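Local coordinates for protein oxygenase-reductase (Streptomyces fradiae, PDB 4OSP) that is the C-terminal reductase domain of a longer oxygenase-reductase, binds NADP and acts as a C-6 ketoreductase in the making of the angucycline urdamycin, at residues 33-38 with 237-242. Numbering follows the deposited sequence.
Sequences AIRLAR and VVAFLA
With CG of Arg-35 anti to the backbone N (chi1 179°) and that of Leu-36 turned beside its own N (chi1 -66°), two neighbouring side chains reach from helix 27-38 to helix 231-242, both meeting Ala-239. The pair illustrates how helices share one face of the parallel sheet in the Rossmann fold of short-chain dehydrogenases/reductases, here between the helix that follows the first strand and one that comes some 200 residues later. The short axes run in broadly the same direction, 44° apart, and come within 9.3 Å of each other. At the centre of the contact, Ala-239 directs its CB toward the other helix, where it meets the aliphatic CG of Arg-35 at 3.5 Å. Leu-36 instead leaves its helix obliquely and brings only the methyl CD2 across, 4.0 Å from CA of Ala-239, while Leu-36 also packs on Val-43 of strand 42-47. No hydrogen bond joins the two segments, but the arginine chain carries its guanidinium past the methyl to a salt bridge with Glu-39. NH1 pairs with Asp-236 and also with Asp-245 of the second subunit, so the polar end of Arg-35 lies at the subunit interface. One turn beyond Ala-239, the same leucine CD2 lies 3.9 Å from CB of Ala-242.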
ATOM      1  N   ALA B  33      15.117  23.218   6.948  1.00 21.60           N
ATOM      2  CA  ALA B  33      15.385  24.614   6.610  1.00 22.57           C
ATOM      3  C   ALA B  33      16.875  24.820   6.293  1.00 23.78           C
ATOM      4  O   ALA B  33      17.230  25.468   5.295  1.00 25.31           O
ATOM      5  CB  ALA B  33      14.922  25.548   7.727  1.00 22.02           C
ATOM      6  N   ILE B  34      17.739  24.235   7.116  1.00 24.42           N
ATOM      7  CA  ILE B  34      19.185  24.323   6.900  1.00 24.90           C
ATOM      8  C   ILE B  34      19.637  23.707   5.560  1.00 25.32           C
ATOM      9  O   ILE B  34      20.405  24.328   4.808  1.00 26.22           O
ATOM     10  CB  ILE B  34      19.970  23.732   8.103  1.00 25.88           C
ATOM     11  CG1 ILE B  34      19.844  24.664   9.320  1.00 26.23           C
ATOM     12  CG2 ILE B  34      21.435  23.482   7.742  1.00 25.14           C
ATOM     13  CD1 ILE B  34      20.244  24.038  10.649  1.00 26.77           C
ATOM     14  N   ARG B  35      19.153  22.507   5.247  1.00 24.74           N
ATOM     15  CA  ARG B  35      19.583  21.837   4.015  1.00 24.63           C
ATOM     16  C   ARG B  35      19.101  22.570   2.751  1.00 24.38           C
ATOM     17  O   ARG B  35      19.855  22.706   1.778  1.00 24.83           O
ATOM     18  CB  ARG B  35      19.174  20.344   4.001  1.00 24.17           C
ATOM     19  CG  ARG B  35      19.576  19.588   2.730  1.00 23.48           C
ATOM     20  CD  ARG B  35      21.088  19.521   2.561  1.00 24.59           C
ATOM     21  NE  ARG B  35      21.508  19.176   1.196  1.00 24.81           N
ATOM     22  CZ  ARG B  35      21.871  17.953   0.814  1.00 25.18           C
ATOM     23  NH1 ARG B  35      21.853  16.946   1.684  1.00 25.62           N
ATOM     24  NH2 ARG B  35      22.255  17.729  -0.433  1.00 23.77           N
ATOM     25  N   LEU B  36      17.856  23.047   2.773  1.00 23.42           N
ATOM     26  CA  LEU B  36      17.319  23.851   1.671  1.00 23.74           C
ATOM     27  C   LEU B  36      18.153  25.107   1.413  1.00 24.07           C
ATOM     28  O   LEU B  36      18.561  25.363   0.279  1.00 24.25           O
ATOM     29  CB  LEU B  36      15.845  24.210   1.917  1.00 22.16           C
ATOM     30  CG  LEU B  36      14.861  23.035   1.924  1.00 22.03           C
ATOM     31  CD1 LEU B  36      13.452  23.504   2.276  1.00 22.78           C
ATOM     32  CD2 LEU B  36      14.869  22.267   0.610  1.00 21.12           C
ATOM     33  N   ALA B  37      18.432  25.861   2.478  1.00 25.15           N
ATOM     34  CA  ALA B  37      19.292  27.056   2.401  1.00 26.44           C
ATOM     35  C   ALA B  37      20.673  26.749   1.829  1.00 27.27           C
ATOM     36  O   ALA B  37      21.175  27.479   0.966  1.00 25.85           O
ATOM     37  CB  ALA B  37      19.421  27.716   3.768  1.00 25.36           C
ATOM     38  N   ARG B  38      21.276  25.663   2.306  1.00 28.45           N
ATOM     39  CA  ARG B  38      22.558  25.218   1.790  1.00 30.35           C
ATOM     40  C   ARG B  38      22.527  25.045   0.278  1.00 30.35           C
ATOM     41  O   ARG B  38      23.483  25.405  -0.411  1.00 30.70           O
ATOM     42  CB  ARG B  38      22.988  23.917   2.462  1.00 31.87           C
ATOM     43  CG  ARG B  38      24.308  23.365   1.944  1.00 35.10           C
ATOM     44  CD  ARG B  38      24.792  22.227   2.816  1.00 35.07           C
ATOM     45  NE  ARG B  38      24.778  22.610   4.222  1.00 36.44           N
ATOM     46  CZ  ARG B  38      24.422  21.800   5.210  1.00 37.49           C
ATOM     47  NH1 ARG B  38      24.028  20.558   4.937  1.00 37.10           N
ATOM     48  NH2 ARG B  38      24.441  22.233   6.465  1.00 34.71           N
ATOM     49  N   VAL B 237      16.128  14.015   2.444  1.00 18.82           N
ATOM     50  CA  VAL B 237      15.124  13.464   1.549  1.00 18.58           C
ATOM     51  C   VAL B 237      14.219  14.592   1.067  1.00 18.19           C
ATOM     52  O   VAL B 237      13.936  14.699  -0.121  1.00 17.48           O
ATOM     53  CB  VAL B 237      14.300  12.359   2.240  1.00 18.32           C
ATOM     54  CG1 VAL B 237      13.152  11.920   1.350  1.00 18.10           C
ATOM     55  CG2 VAL B 237      15.199  11.170   2.560  1.00 17.81           C
ATOM     56  N   VAL B 238      13.794  15.442   2.002  1.00 17.98           N
ATOM     57  CA  VAL B 238      13.006  16.629   1.669  1.00 18.38           C
ATOM     58  C   VAL B 238      13.700  17.472   0.598  1.00 18.42           C
ATOM     59  O   VAL B 238      13.064  17.919  -0.355  1.00 18.33           O
ATOM     60  CB  VAL B 238      12.738  17.513   2.908  1.00 18.81           C
ATOM     61  CG1 VAL B 238      11.943  18.752   2.495  1.00 18.61           C
ATOM     62  CG2 VAL B 238      11.986  16.722   3.977  1.00 18.09           C
ATOM     63  N   ALA B 239      15.008  17.672   0.758  1.00 17.48           N
ATOM     64  CA  ALA B 239      15.778  18.481  -0.183  1.00 17.35           C
ATOM     65  C   ALA B 239      15.756  17.889  -1.587  1.00 16.82           C
ATOM     66  O   ALA B 239      15.629  18.611  -2.567  1.00 16.47           O
ATOM     67  CB  ALA B 239      17.209  18.639   0.304  1.00 17.59           C
ATOM     68  N   PHE B 240      15.881  16.565  -1.671  1.00 16.70           N
ATOM     69  CA  PHE B 240      15.745  15.875  -2.934  1.00 16.48           C
ATOM     70  C   PHE B 240      14.370  16.123  -3.575  1.00 16.86           C
ATOM     71  O   PHE B 240      14.287  16.497  -4.745  1.00 16.26           O
ATOM     72  CB  PHE B 240      15.977  14.377  -2.752  1.00 16.70           C
ATOM     73  CG  PHE B 240      15.490  13.551  -3.911  1.00 16.59           C
ATOM     74  CD1 PHE B 240      16.116  13.644  -5.165  1.00 16.13           C
ATOM     75  CD2 PHE B 240      14.385  12.722  -3.772  1.00 15.89           C
ATOM     76  CE1 PHE B 240      15.649  12.910  -6.234  1.00 15.51           C
ATOM     77  CE2 PHE B 240      13.923  11.979  -4.843  1.00 15.19           C
ATOM     78  CZ  PHE B 240      14.556  12.069  -6.070  1.00 15.38           C
ATOM     79  N   LEU B 241      13.294  15.908  -2.815  1.00 17.22           N
ATOM     80  CA  LEU B 241      11.938  16.151  -3.351  1.00 18.16           C
ATOM     81  C   LEU B 241      11.791  17.578  -3.866  1.00 18.91           C
ATOM     82  O   LEU B 241      11.071  17.837  -4.845  1.00 19.65           O
ATOM     83  CB  LEU B 241      10.855  15.867  -2.298  1.00 17.33           C
ATOM     84  CG  LEU B 241      10.659  14.396  -1.912  1.00 17.09           C
ATOM     85  CD1 LEU B 241       9.649  14.247  -0.776  1.00 15.65           C
ATOM     86  CD2 LEU B 241      10.240  13.573  -3.124  1.00 16.73           C
ATOM     87  N   ALA B 242      12.481  18.494  -3.201  1.00 18.48           N
ATOM     88  CA  ALA B 242      12.332  19.908  -3.455  1.00 20.39           C
ATOM     89  C   ALA B 242      13.075  20.355  -4.716  1.00 21.31           C
ATOM     90  O   ALA B 242      12.859  21.462  -5.203  1.00 21.82           O
ATOM     91  CB  ALA B 242      12.808  20.697  -2.250  1.00 19.91           C
TER